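Local coordinates for phosphotriesterase family protein (Listeria monocytogenes serotype 4b str. H7858, PDB 3PNZ) that probably hydrolyses phosphorylated sugar lactones at a two-zinc centre, as a lactonase of the phosphotriesterase family with the amidohydrolase fold, at residues E264-V269 / K316-P322; L211-D217 / A233-G239; H24-P29 / L40-D44; K47-D51 / Y279-G283. Residues are numbered along the deposited sequence.

How the interactions relate
Interactions 1 and 2 share one parallel sheet of the barrel: strand 234-237 lies between 211-213 and 267-269, and Gln-266 O and Leu-268 O pass the pairing on to Met-235 N and Phe-237 N, each at 2.8 Å. Interactions 3 and 4 touch through His-24 O to Tyr-279 OH (2.6 Å) and Ile-25 O to Ser-48 OG (2.7 Å); interaction 3 lies across the chain's centre from interaction 1. Interaction 2 is wholly buried and ends in polar zinc-site chemistry; interaction 1 combines apolar packing with buried Asn-321 hydrogen bonds and salt bridges at its partly exposed end. Interaction 3, between loops, also carries a zinc ligand, whereas interaction 4 is partly exposed and held by aromatic and carboxylate contacts.

Interaction 1. Residues E264-V269 / K316-P322; sequences EDQILV and KFFVDNP
Strand 267-269 runs across helix 316-322 at 122° between their N-to-C directions, with the axes 6.8 Å apart at closest approach. Residues 264-266 turn into the strand with turn-like backbone angles, psi between -27° and -2°, while the helix has a wider pi-type turn at 316-320, where Asn-321 N bonds to Lys-316 O (2.8 Å). The nearest CA pairs are Leu-268 with Phe-317 (5.1 Å) and Asp-265 with Asn-321 (5.8 Å). Asn-321, with chi1 m, fixes the turn to the helix: its ND2 donates to Glu-264 O at 2.8 Å and to Ile-267 O at 2.9 Å. At the partly exposed end, the extended Lys-316 places NZ 2.7 Å from Glu-264 OE2 and 2.8 Å from Asp-265 OD1, a salt-bridge network. Further in, Ile-267 CG2 lies over one face of the Phe-317 ring, 3.9 Å from its centroid, in a CH-pi contact. Val-269 CG1 reaches Phe-318 CZ (3.6 Å), and Leu-268 CD2 meets Pro-322 CD (3.8 Å). A water accepts from Val-269 N (3.0 Å) and lies 2.7 Å from Phe-317 O. This is strand-to-helix packing of a TIM barrel: helix 310-325 lies against strand 267-269, Ile-267 and Phe-317 also touch helix 248-260, Phe-318 packs on helix 289-305, and Leu-268 and Pro-322 reach strand 19-23.

Interaction 2. Residues L211-D217 / A233-G239; sequences LSIGHMD and AFMSFDG
A beta-alpha-beta unit of the TIM barrel brings strands 211-213 and 234-237 side by side in parallel, axes 4.5 Å apart and inclined by 30°, with helix 222-229 between them in sequence. Ser-212 pairs with Phe-234 and Ile-213 with Met-235. Phe-234 N bonds to Leu-211 O (2.8 Å), Ile-213 N to Phe-234 O (2.9 Å) and Ser-236 N to Ile-213 O (2.9 Å). Ser-212 CB and Phe-234 CB lie side by side on one face (3.6 Å), and Ala-233 CB fits against Ile-213 CD1 (4.0 Å). On the face of Ile-213 and Met-235, Met-216 SD abuts Met-235 CE (3.9 Å). Beyond the strands, Asp-238 OD2 lies 3.6 Å from Gly-214 CA and accepts from His-215 N (3.0 Å); Asp-217 OD2 occupies the place a side chain on Gly-239 would need, 3.3 Å from Gly-239 CA. Asp-217 OD1 receives Asp-238 N at 3.0 Å. His-215 (chi1 m, phi positive) ligates zinc through NE2, while its ND1 donates to Asp-238 OD1 at 2.6 Å.

Interaction 3. Residues H24-P29 / L40-D44; sequences HIVCVP and LLLDD. With ZN (zinc ion), chain I.
His-24 opens the loop that leaves strand 19-23, its chi1 in m and its NE2 2.1 Å from the zinc ion; His-22, Asp-272 and the carboxylated Lys-154 are further ligands of this metal, and His-24 ND1 bonds to Thr-67. His-24 O lies 3.8 Å from Leu-42 CD1. At Ile-25 the backbone bends (psi -59°), CB points away from 40-44, the side chain touches Val-78 and Ile-81 of helix 75-85, and Ile-25 O approaches Leu-42 CB (3.6 Å). Val-26 CA makes a CH...O contact with Leu-42 O (3.4 Å). Cys-27 then forms a single antiparallel bridge, a hydrogen-bonded pair with Leu-42: Cys-27 N donates to Leu-42 O (2.9 Å), and Leu-42 N weakly to Cys-27 O (2.8 Å). The bridge joins the loop after the first strand of the amidohydrolase barrel to the loop leading into helix 45-57. Cys-27 SG, with chi1 p, meets Leu-42 CD1 at 4.1 Å. Val-28 CG1 packs on Leu-41 CD2 (4.0 Å) and its CG2 on Asp-43 CB (4.0 Å). Pro-29, the N-cap residue of helix 30-33, sets CD 3.8 Å from Leu-41 CD2.

Interaction 4. Residues K47-D51 / Y279-G283; sequences KSQLD and YKHYG
One side of helix 47-51 receives the turn 279-283, whose residues 280-283 form a weakly bonded helix; Lys-47 and His-281 have the closest CA atoms, 5.4 Å apart. Asp-51, with chi1 near -85°, swings its carboxylate to the start of that turn, where OD1 accepts from Lys-280 N (3.0 Å) and OD2 from His-281 N (2.9 Å), so that one side chain holds two successive backbone amides. His-281, chi1 m, lays a ring face against Leu-50 CB, 3.6 Å from the ring centroid in a CH-pi contact, while its NE2 is bonded to Asp-54. Tyr-282, also m, turns a ring face to Lys-47 CB (3.8 Å from the centroid, almost on the ring normal), and Tyr-282 OH donates to Ser-48 OG (2.7 Å). The Lys-47 chain runs fully extended, with chi2 to chi4 all t, past His-281 O (CD to O 3.4 Å), and a water joins Lys-47 NZ (2.9 Å) to Tyr-282 O (2.8 Å). Tyr-279 turns its CB toward the helix, and its OH bonds to His-24 O. Helix 45-57 is thereby tied to the connection that follows strand 267-269, the last strand of the TIM barrel of the phosphotriesterase family.

Interaction 1. Residues E264-V269 / K316-P322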
loop_
_atom_site.group_PDB
_atom_site.type_symbol
_atom_site.label_atom_id
_atom_site.label_comp_id
_atom_site.label_asym_id
_atom_site.label_seq_id
_atom_site.Cartn_x
_atom_site.Cartn_y
_atom_site.Cartn_z
ATOM N N GLU A 264 -13.267 -14.260 -3.267
ATOM C CA GLU A 264 -13.638 -12.886 -3.596
ATOM C C GLU A 264 -13.473 -11.912 -2.426
ATOM O O GLU A 264 -13.268 -10.720 -2.637
ATOM C CB GLU A 264 -15.062 -12.816 -4.151
ATOM C CG GLU A 264 -16.152 -13.098 -3.124
ATOM C CD GLU A 264 -17.479 -13.402 -3.793
ATOM O OE1 GLU A 264 -17.497 -14.249 -4.713
ATOM O OE2 GLU A 264 -18.499 -12.791 -3.410
ATOM N N ASP A 265 -13.564 -12.413 -1.198
ATOM C CA ASP A 265 -13.509 -11.547 -0.024
ATOM C C ASP A 265 -12.082 -11.104 0.308
ATOM O O ASP A 265 -11.858 -10.342 1.253
ATOM C CB ASP A 265 -14.098 -12.270 1.188
ATOM C CG ASP A 265 -15.594 -12.506 1.070
ATOM O OD1 ASP A 265 -16.258 -11.806 0.281
ATOM O OD2 ASP A 265 -16.101 -13.395 1.790
ATOM N N GLN A 266 -11.108 -11.596 -0.456
ATOM C CA GLN A 266 -9.708 -11.294 -0.163
ATOM C C GLN A 266 -9.065 -10.357 -1.181
ATOM O O GLN A 266 -7.896 -9.987 -1.032
ATOM C CB GLN A 266 -8.893 -12.586 -0.048
ATOM C CG GLN A 266 -9.182 -13.348 1.239
ATOM C CD GLN A 266 -8.766 -14.805 1.169
ATOM O OE1 GLN A 266 -9.607 -15.702 1.250
ATOM N NE2 GLN A 266 -7.466 -15.050 1.022
ATOM N N ILE A 267 -9.828 -9.971 -2.200
ATOM C CA ILE A 267 -9.292 -9.144 -3.291
ATOM C C ILE A 267 -9.355 -7.637 -3.004
ATOM O O ILE A 267 -10.400 -7.099 -2.619
ATOM C CB ILE A 267 -9.990 -9.478 -4.619
ATOM C CG1 ILE A 267 -9.705 -10.940 -4.981
ATOM C CG2 ILE A 267 -9.529 -8.516 -5.732
ATOM C CD1 ILE A 267 -10.575 -11.487 -6.066
ATOM N N LEU A 268 -8.220 -6.963 -3.171
ATOM C CA LEU A 268 -8.154 -5.506 -3.068
ATOM C C LEU A 268 -7.659 -4.962 -4.395
ATOM O O LEU A 268 -6.966 -5.667 -5.129
ATOM C CB LEU A 268 -7.181 -5.084 -1.970
ATOM C CG LEU A 268 -7.460 -5.583 -0.552
ATOM C CD1 LEU A 268 -6.298 -5.217 0.368
ATOM C CD2 LEU A 268 -8.784 -5.005 -0.060
ATOM N N VAL A 269 -8.005 -3.712 -4.696
ATOM C CA VAL A 269 -7.686 -3.113 -5.994
ATOM C C VAL A 269 -7.182 -1.681 -5.841
ATOM O O VAL A 269 -7.695 -0.905 -5.030
ATOM C CB VAL A 269 -8.918 -3.117 -6.945
ATOM C CG1 VAL A 269 -8.585 -2.423 -8.269
ATOM C CG2 VAL A 269 -9.405 -4.547 -7.191
ATOM N N LYS A 316 -17.391 -5.451 -2.988
ATOM C CA LYS A 316 -16.413 -6.152 -2.164
ATOM C C LYS A 316 -15.005 -5.589 -2.336
ATOM O O LYS A 316 -14.348 -5.282 -1.343
ATOM C CB LYS A 316 -16.441 -7.660 -2.425
ATOM C CG LYS A 316 -17.757 -8.286 -1.988
ATOM C CD LYS A 316 -17.714 -9.786 -1.965
ATOM C CE LYS A 316 -18.859 -10.325 -1.098
ATOM N NZ LYS A 316 -18.768 -11.790 -0.962
ATOM N N PHE A 317 -14.544 -5.428 -3.579
ATOM C CA PHE A 317 -13.155 -5.016 -3.790
ATOM C C PHE A 317 -12.851 -3.634 -3.205
ATOM O O PHE A 317 -11.752 -3.404 -2.697
ATOM C CB PHE A 317 -12.762 -5.024 -5.280
ATOM C CG PHE A 317 -12.967 -6.347 -5.965
ATOM C CD1 PHE A 317 -13.145 -7.512 -5.231
ATOM C CD2 PHE A 317 -12.991 -6.421 -7.350
ATOM C CE1 PHE A 317 -13.341 -8.725 -5.866
ATOM C CE2 PHE A 317 -13.179 -7.637 -7.992
ATOM C CZ PHE A 317 -13.358 -8.784 -7.253
ATOM N N PHE A 318 -13.806 -2.710 -3.296
ATOM C CA PHE A 318 -13.538 -1.325 -2.907
ATOM C C PHE A 318 -14.193 -0.891 -1.606
ATOM O O PHE A 318 -13.863 0.174 -1.087
ATOM C CB PHE A 318 -13.947 -0.356 -4.021
ATOM C CG PHE A 318 -13.196 -0.563 -5.304
ATOM C CD1 PHE A 318 -11.930 -0.017 -5.472
ATOM C CD2 PHE A 318 -13.746 -1.309 -6.331
ATOM C CE1 PHE A 318 -11.224 -0.201 -6.654
ATOM C CE2 PHE A 318 -13.043 -1.502 -7.511
ATOM C CZ PHE A 318 -11.782 -0.948 -7.665
ATOM N N VAL A 319 -15.126 -1.687 -1.092
ATOM C CA VAL A 319 -15.790 -1.319 0.160
ATOM C C VAL A 319 -15.658 -2.394 1.235
ATOM O O VAL A 319 -14.998 -2.174 2.242
ATOM C CB VAL A 319 -17.283 -0.979 -0.038
ATOM C CG1 VAL A 319 -17.905 -0.575 1.304
ATOM C CG2 VAL A 319 -17.452 0.128 -1.066
ATOM N N ASP A 320 -16.272 -3.553 1.023
ATOM C CA ASP A 320 -16.308 -4.579 2.068
ATOM C C ASP A 320 -14.919 -5.103 2.434
ATOM O O ASP A 320 -14.579 -5.194 3.607
ATOM C CB ASP A 320 -17.210 -5.747 1.666
ATOM C CG ASP A 320 -18.652 -5.325 1.435
ATOM O OD1 ASP A 320 -19.040 -4.241 1.907
ATOM O OD2 ASP A 320 -19.393 -6.078 0.774
ATOM N N ASN A 321 -14.114 -5.427 1.422
ATOM C CA ASN A 321 -12.798 -6.017 1.672
ATOM C C ASN A 321 -11.818 -5.059 2.367
ATOM O O ASN A 321 -11.166 -5.441 3.339
ATOM C CB ASN A 321 -12.208 -6.634 0.379
ATOM C CG ASN A 321 -13.067 -7.775 -0.169
ATOM O OD1 ASN A 321 -14.047 -8.196 0.461
ATOM N ND2 ASN A 321 -12.691 -8.301 -1.332
ATOM N N PRO A 322 -11.700 -3.814 1.877
ATOM C CA PRO A 322 -10.854 -2.862 2.612
ATOM C C PRO A 322 -11.341 -2.620 4.044
ATOM O O PRO A 322 -10.528 -2.425 4.940
ATOM C CB PRO A 322 -10.972 -1.568 1.793
ATOM C CG PRO A 322 -11.319 -2.026 0.407
ATOM C CD PRO A 322 -12.155 -3.274 0.580
HETATM O O HOH W 1 -16.559 -9.048 1.334
HETATM O O HOH W 2 -9.467 -1.930 -2.825
#

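Interaction 2. Residues L211-D217 / A233-G239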
loop_
_atom_site.group_PDB
_atom_site.type_symbol
_atom_site.label_atom_id
_atom_site.label_comp_id
_atom_site.label_asym_id
_atom_site.label_seq_id
_atom_site.Cartn_x
_atom_site.Cartn_y
_atom_site.Cartn_z
ATOM N N LEU A 211 -2.653 -9.750 6.894
ATOM C CA LEU A 211 -1.702 -9.276 5.889
ATOM C C LEU A 211 -2.400 -8.995 4.560
ATOM O O LEU A 211 -3.246 -9.778 4.133
ATOM C CB LEU A 211 -0.639 -10.357 5.663
ATOM C CG LEU A 211 0.337 -10.150 4.492
ATOM C CD1 LEU A 211 1.310 -9.013 4.787
ATOM C CD2 LEU A 211 1.099 -11.451 4.230
ATOM N N SER A 212 -2.065 -7.879 3.911
ATOM C CA SER A 212 -2.389 -7.719 2.491
ATOM C C SER A 212 -1.079 -7.717 1.718
ATOM O O SER A 212 -0.114 -7.058 2.112
ATOM C CB SER A 212 -3.176 -6.437 2.203
ATOM O OG SER A 212 -2.495 -5.303 2.690
ATOM N N ILE A 213 -1.053 -8.472 0.631
ATOM C CA ILE A 213 0.171 -8.630 -0.142
ATOM C C ILE A 213 0.078 -7.791 -1.412
ATOM O O ILE A 213 -0.793 -8.007 -2.259
ATOM C CB ILE A 213 0.413 -10.104 -0.465
ATOM C CG1 ILE A 213 0.479 -10.917 0.830
ATOM C CG2 ILE A 213 1.692 -10.279 -1.327
ATOM C CD1 ILE A 213 0.588 -12.395 0.604
ATOM N N GLY A 214 0.974 -6.819 -1.524
ATOM C CA GLY A 214 0.976 -5.909 -2.657
ATOM C C GLY A 214 1.525 -6.539 -3.930
ATOM O O GLY A 214 2.312 -7.490 -3.880
ATOM N N HIS A 215 1.068 -6.009 -5.067
ATOM C CA HIS A 215 1.601 -6.328 -6.396
ATOM C C HIS A 215 1.369 -7.769 -6.862
ATOM O O HIS A 215 2.140 -8.304 -7.647
ATOM C CB HIS A 215 3.086 -5.927 -6.492
ATOM C CG HIS A 215 3.369 -4.588 -5.892
ATOM N ND1 HIS A 215 2.559 -3.494 -6.110
ATOM C CD2 HIS A 215 4.337 -4.175 -5.039
ATOM C CE1 HIS A 215 3.025 -2.459 -5.433
ATOM N NE2 HIS A 215 4.106 -2.845 -4.779
ATOM N N MET A 216 0.285 -8.393 -6.401
ATOM C CA MET A 216 -0.029 -9.742 -6.864
ATOM C C MET A 216 -0.345 -9.792 -8.366
ATOM O O MET A 216 -0.203 -10.834 -9.010
ATOM C CB MET A 216 -1.176 -10.335 -6.031
ATOM C CG MET A 216 -0.762 -10.720 -4.619
ATOM S SD MET A 216 0.265 -12.203 -4.542
ATOM C CE MET A 216 1.913 -11.505 -4.705
ATOM N N ASP A 217 -0.737 -8.653 -8.924
ATOM C CA ASP A 217 -1.010 -8.539 -10.355
ATOM C C ASP A 217 0.255 -8.630 -11.208
ATOM O O ASP A 217 0.164 -8.683 -12.434
ATOM C CB ASP A 217 -1.645 -7.187 -10.638
ATOM C CG ASP A 217 -0.794 -6.059 -10.117
ATOM O OD1 ASP A 217 -0.791 -5.871 -8.891
ATOM O OD2 ASP A 217 -0.068 -5.411 -10.909
ATOM N N ALA A 233 -4.656 -14.463 3.470
ATOM C CA ALA A 233 -4.125 -13.139 3.161
ATOM C C ALA A 233 -4.958 -12.383 2.132
ATOM O O ALA A 233 -5.536 -12.967 1.208
ATOM C CB ALA A 233 -2.678 -13.240 2.671
ATOM N N PHE A 234 -4.990 -11.072 2.294
ATOM C CA PHE A 234 -5.559 -10.207 1.282
ATOM C C PHE A 234 -4.566 -10.103 0.133
ATOM O O PHE A 234 -3.353 -10.147 0.346
ATOM C CB PHE A 234 -5.879 -8.828 1.854
ATOM C CG PHE A 234 -7.085 -8.822 2.764
ATOM C CD1 PHE A 234 -8.347 -8.559 2.258
ATOM C CD2 PHE A 234 -6.949 -9.102 4.117
ATOM C CE1 PHE A 234 -9.464 -8.553 3.101
ATOM C CE2 PHE A 234 -8.051 -9.104 4.963
ATOM C CZ PHE A 234 -9.307 -8.828 4.450
ATOM N N MET A 235 -5.093 -9.966 -1.075
ATOM C CA MET A 235 -4.257 -9.941 -2.276
ATOM C C MET A 235 -4.568 -8.692 -3.055
ATOM O O MET A 235 -5.701 -8.486 -3.500
ATOM C CB MET A 235 -4.495 -11.192 -3.108
ATOM C CG MET A 235 -4.100 -12.443 -2.329
ATOM S SD MET A 235 -4.495 -13.942 -3.203
ATOM C CE MET A 235 -3.283 -13.831 -4.541
ATOM N N SER A 236 -3.557 -7.840 -3.190
ATOM C CA SER A 236 -3.731 -6.532 -3.782
ATOM C C SER A 236 -3.379 -6.561 -5.269
ATOM O O SER A 236 -2.237 -6.850 -5.648
ATOM C CB SER A 236 -2.874 -5.498 -3.044
ATOM O OG SER A 236 -3.063 -4.203 -3.594
ATOM N N PHE A 237 -4.376 -6.283 -6.101
ATOM C CA PHE A 237 -4.162 -6.082 -7.531
ATOM C C PHE A 237 -4.061 -4.579 -7.739
ATOM O O PHE A 237 -5.074 -3.885 -7.867
ATOM C CB PHE A 237 -5.307 -6.706 -8.339
ATOM C CG PHE A 237 -5.283 -8.205 -8.347
ATOM C CD1 PHE A 237 -4.906 -8.910 -9.487
ATOM C CD2 PHE A 237 -5.607 -8.920 -7.200
ATOM C CE1 PHE A 237 -4.862 -10.294 -9.484
ATOM C CE2 PHE A 237 -5.564 -10.312 -7.182
ATOM C CZ PHE A 237 -5.192 -11.003 -8.328
ATOM N N ASP A 238 -2.834 -4.066 -7.741
ATOM C CA ASP A 238 -2.645 -2.618 -7.664
ATOM C C ASP A 238 -1.906 -2.049 -8.861
ATOM O O ASP A 238 -1.402 -0.927 -8.817
ATOM C CB ASP A 238 -1.958 -2.237 -6.346
ATOM C CG ASP A 238 -0.781 -3.124 -6.037
ATOM O OD1 ASP A 238 0.053 -3.314 -6.943
ATOM O OD2 ASP A 238 -0.685 -3.637 -4.900
ATOM N N GLY A 239 -1.860 -2.825 -9.937
ATOM C CA GLY A 239 -1.275 -2.365 -11.183
ATOM C C GLY A 239 -2.308 -2.110 -12.272
ATOM O O GLY A 239 -1.996 -2.221 -13.463
HETATM O O HOH W 3 1.370 -3.868 -9.398
#

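Interaction 3. Residues H24-P29 / L40-D44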
loop_
_atom_site.group_PDB
_atom_site.type_symbol
_atom_site.label_atom_id
_atom_site.label_comp_id
_atom_site.label_asym_id
_atom_site.label_seq_id
_atom_site.Cartn_x
_atom_site.Cartn_y
_atom_site.Cartn_z
ATOM N N HIS A 24 0.182 6.322 -3.906
ATOM C CA HIS A 24 1.121 7.346 -3.435
ATOM C C HIS A 24 0.558 8.696 -3.825
ATOM O O HIS A 24 -0.128 8.809 -4.829
ATOM C CB HIS A 24 2.512 7.127 -4.027
ATOM C CG HIS A 24 3.068 5.780 -3.701
ATOM N ND1 HIS A 24 3.732 5.518 -2.525
ATOM C CD2 HIS A 24 2.986 4.601 -4.361
ATOM C CE1 HIS A 24 4.069 4.242 -2.486
ATOM N NE2 HIS A 24 3.622 3.663 -3.586
ATOM N N ILE A 25 0.811 9.717 -3.008
ATOM C CA ILE A 25 0.139 10.999 -3.201
ATOM C C ILE A 25 1.130 12.152 -3.329
ATOM O O ILE A 25 1.159 12.856 -4.344
ATOM C CB ILE A 25 -0.849 11.279 -2.052
ATOM C CG1 ILE A 25 -1.839 10.125 -1.926
ATOM C CG2 ILE A 25 -1.596 12.587 -2.307
ATOM C CD1 ILE A 25 -2.717 10.203 -0.670
ATOM N N VAL A 26 1.946 12.339 -2.302
ATOM C CA VAL A 26 3.047 13.293 -2.361
ATOM C C VAL A 26 4.273 12.623 -1.773
ATOM O O VAL A 26 4.281 12.242 -0.597
ATOM C CB VAL A 26 2.744 14.584 -1.553
ATOM C CG1 VAL A 26 3.871 15.602 -1.732
ATOM C CG2 VAL A 26 1.416 15.182 -1.985
ATOM N N CYS A 27 5.312 12.459 -2.584
ATOM C CA CYS A 27 6.503 11.771 -2.111
ATOM C C CYS A 27 7.713 12.105 -2.964
ATOM O O CYS A 27 7.597 12.318 -4.172
ATOM C CB CYS A 27 6.277 10.255 -2.067
ATOM S SG CYS A 27 5.659 9.542 -3.613
ATOM N N VAL A 28 8.875 12.143 -2.323
ATOM C CA VAL A 28 10.127 12.466 -2.997
ATOM C C VAL A 28 11.198 11.463 -2.559
ATOM O O VAL A 28 12.079 11.784 -1.766
ATOM C CB VAL A 28 10.572 13.909 -2.675
ATOM C CG1 VAL A 28 11.771 14.318 -3.547
ATOM C CG2 VAL A 28 9.417 14.870 -2.869
ATOM N N PRO A 29 11.105 10.223 -3.065
ATOM C CA PRO A 29 12.000 9.121 -2.693
ATOM C C PRO A 29 13.467 9.516 -2.852
ATOM O O PRO A 29 13.858 9.920 -3.943
ATOM C CB PRO A 29 11.662 8.025 -3.712
ATOM C CG PRO A 29 10.330 8.361 -4.246
ATOM C CD PRO A 29 10.093 9.832 -4.063
ATOM N N LEU A 40 9.456 9.921 -10.866
ATOM C CA LEU A 40 9.088 9.192 -9.649
ATOM C C LEU A 40 9.007 10.102 -8.431
ATOM O O LEU A 40 8.897 9.629 -7.302
ATOM C CB LEU A 40 10.075 8.059 -9.388
ATOM C CG LEU A 40 9.897 6.849 -10.313
ATOM C CD1 LEU A 40 11.152 5.991 -10.303
ATOM C CD2 LEU A 40 8.666 6.033 -9.894
ATOM N N LEU A 41 9.061 11.407 -8.663
ATOM C CA LEU A 41 8.878 12.365 -7.582
ATOM C C LEU A 41 7.514 13.039 -7.704
ATOM O O LEU A 41 7.269 13.810 -8.634
ATOM C CB LEU A 41 9.993 13.412 -7.592
ATOM C CG LEU A 41 11.421 12.901 -7.783
ATOM C CD1 LEU A 41 12.407 14.075 -7.759
ATOM C CD2 LEU A 41 11.798 11.858 -6.748
ATOM N N LEU A 42 6.610 12.734 -6.776
ATOM C CA LEU A 42 5.325 13.411 -6.738
ATOM C C LEU A 42 5.489 14.617 -5.821
ATOM O O LEU A 42 5.184 14.554 -4.634
ATOM C CB LEU A 42 4.229 12.478 -6.220
ATOM C CG LEU A 42 3.932 11.276 -7.125
ATOM C CD1 LEU A 42 2.873 10.356 -6.511
ATOM C CD2 LEU A 42 3.490 11.757 -8.498
ATOM N N ASP A 43 5.984 15.713 -6.384
ATOM C CA ASP A 43 6.539 16.790 -5.574
ATOM C C ASP A 43 5.774 18.105 -5.664
ATOM O O ASP A 43 6.337 19.164 -5.384
ATOM C CB ASP A 43 8.004 17.007 -5.958
ATOM C CG ASP A 43 8.180 17.312 -7.437
ATOM O OD1 ASP A 43 7.166 17.400 -8.166
ATOM O OD2 ASP A 43 9.340 17.478 -7.868
ATOM N N ASP A 44 4.500 18.039 -6.043
ATOM C CA ASP A 44 3.653 19.232 -6.105
ATOM C C ASP A 44 2.306 19.000 -5.425
ATOM O O ASP A 44 1.402 18.397 -6.002
ATOM C CB ASP A 44 3.439 19.674 -7.556
ATOM C CG ASP A 44 2.771 21.038 -7.665
ATOM O OD1 ASP A 44 1.781 21.301 -6.943
ATOM O OD2 ASP A 44 3.244 21.854 -8.482
HETATM ZN ZN ZN I . 3.548 1.595 -3.955
#

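Interaction 4. Residues K47-D51 / Y279-G283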
loop_
_atom_site.group_PDB
_atom_site.type_symbol
_atom_site.label_atom_id
_atom_site.label_comp_id
_atom_site.label_asym_id
_atom_site.label_seq_id
_atom_site.Cartn_x
_atom_site.Cartn_y
_atom_site.Cartn_z
ATOM N N LYS A 47 -0.942 19.862 -7.371
ATOM C CA LYS A 47 -1.209 18.951 -8.486
ATOM C C LYS A 47 -1.730 17.597 -7.986
ATOM O O LYS A 47 -2.719 17.078 -8.507
ATOM C CB LYS A 47 0.023 18.781 -9.385
ATOM C CG LYS A 47 0.357 20.034 -10.195
ATOM C CD LYS A 47 1.569 19.838 -11.098
ATOM C CE LYS A 47 1.855 21.104 -11.892
ATOM N NZ LYS A 47 3.058 20.965 -12.746
ATOM N N SER A 48 -1.079 17.042 -6.966
ATOM C CA SER A 48 -1.564 15.802 -6.370
ATOM C C SER A 48 -2.989 15.989 -5.891
ATOM O O SER A 48 -3.845 15.128 -6.094
ATOM C CB SER A 48 -0.668 15.349 -5.219
ATOM O OG SER A 48 0.658 15.124 -5.659
ATOM N N GLN A 49 -3.252 17.139 -5.275
ATOM C CA GLN A 49 -4.581 17.415 -4.743
ATOM C C GLN A 49 -5.668 17.397 -5.818
ATOM O O GLN A 49 -6.786 16.936 -5.580
ATOM C CB GLN A 49 -4.594 18.742 -3.978
ATOM C CG GLN A 49 -5.970 19.113 -3.470
ATOM C CD GLN A 49 -5.932 20.257 -2.475
ATOM O OE1 GLN A 49 -4.915 20.488 -1.815
ATOM N NE2 GLN A 49 -7.042 20.975 -2.360
ATOM N N LEU A 50 -5.351 17.891 -7.008
ATOM C CA LEU A 50 -6.334 17.894 -8.084
ATOM C C LEU A 50 -6.778 16.472 -8.450
ATOM O O LEU A 50 -7.959 16.239 -8.713
ATOM C CB LEU A 50 -5.805 18.646 -9.302
ATOM C CG LEU A 50 -5.671 20.156 -9.091
ATOM C CD1 LEU A 50 -4.852 20.806 -10.204
ATOM C CD2 LEU A 50 -7.042 20.793 -8.987
ATOM N N ASP A 51 -5.843 15.519 -8.454
ATOM C CA ASP A 51 -6.217 14.122 -8.691
ATOM C C ASP A 51 -7.062 13.553 -7.543
ATOM O O ASP A 51 -8.066 12.878 -7.770
ATOM C CB ASP A 51 -4.983 13.243 -8.915
ATOM C CG ASP A 51 -4.514 13.247 -10.370
ATOM O OD1 ASP A 51 -4.671 12.208 -11.062
ATOM O OD2 ASP A 51 -3.987 14.288 -10.816
ATOM N N TYR A 279 -0.277 10.542 -12.974
ATOM C CA TYR A 279 -1.240 11.514 -12.472
ATOM C C TYR A 279 -1.817 12.342 -13.612
ATOM O O TYR A 279 -1.091 12.777 -14.509
ATOM C CB TYR A 279 -0.581 12.428 -11.439
ATOM C CG TYR A 279 -0.769 11.966 -10.011
ATOM C CD1 TYR A 279 -0.088 10.853 -9.514
ATOM C CD2 TYR A 279 -1.623 12.648 -9.157
ATOM C CE1 TYR A 279 -0.268 10.427 -8.198
ATOM C CE2 TYR A 279 -1.810 12.236 -7.853
ATOM C CZ TYR A 279 -1.131 11.135 -7.373
ATOM O OH TYR A 279 -1.345 10.750 -6.069
ATOM N N LYS A 280 -3.127 12.548 -13.574
ATOM C CA LYS A 280 -3.803 13.359 -14.566
ATOM C C LYS A 280 -3.258 14.785 -14.534
ATOM O O LYS A 280 -2.966 15.383 -15.576
ATOM C CB LYS A 280 -5.309 13.355 -14.301
ATOM C CG LYS A 280 -6.131 14.116 -15.328
ATOM C CD LYS A 280 -7.616 14.033 -15.015
ATOM C CE LYS A 280 -8.450 14.737 -16.080
ATOM N NZ LYS A 280 -9.903 14.732 -15.726
ATOM N N HIS A 281 -3.090 15.324 -13.333
ATOM C CA HIS A 281 -2.765 16.744 -13.203
ATOM C C HIS A 281 -1.276 17.060 -13.081
ATOM O O HIS A 281 -0.894 18.209 -12.860
ATOM C CB HIS A 281 -3.593 17.373 -12.076
ATOM C CG HIS A 281 -5.065 17.274 -12.315
ATOM N ND1 HIS A 281 -5.751 18.179 -13.096
ATOM C CD2 HIS A 281 -5.974 16.352 -11.921
ATOM C CE1 HIS A 281 -7.024 17.831 -13.155
ATOM N NE2 HIS A 281 -7.185 16.725 -12.451
ATOM N N TYR A 282 -0.433 16.043 -13.226
ATOM C CA TYR A 282 0.982 16.287 -13.463
ATOM C C TYR A 282 1.221 16.067 -14.956
ATOM O O TYR A 282 1.300 17.021 -15.722
ATOM C CB TYR A 282 1.874 15.331 -12.672
ATOM C CG TYR A 282 2.062 15.560 -11.174
ATOM C CD1 TYR A 282 3.188 16.222 -10.689
ATOM C CD2 TYR A 282 1.173 15.020 -10.243
ATOM C CE1 TYR A 282 3.399 16.386 -9.316
ATOM C CE2 TYR A 282 1.381 15.175 -8.860
ATOM C CZ TYR A 282 2.497 15.860 -8.414
ATOM O OH TYR A 282 2.729 16.011 -7.063
ATOM N N GLY A 283 1.313 14.802 -15.369
ATOM C CA GLY A 283 1.663 14.467 -16.742
ATOM C C GLY A 283 0.552 13.952 -17.643
ATOM O O GLY A 283 0.826 13.326 -18.671
HETATM O O HOH W 4 1.831 19.703 -15.105
#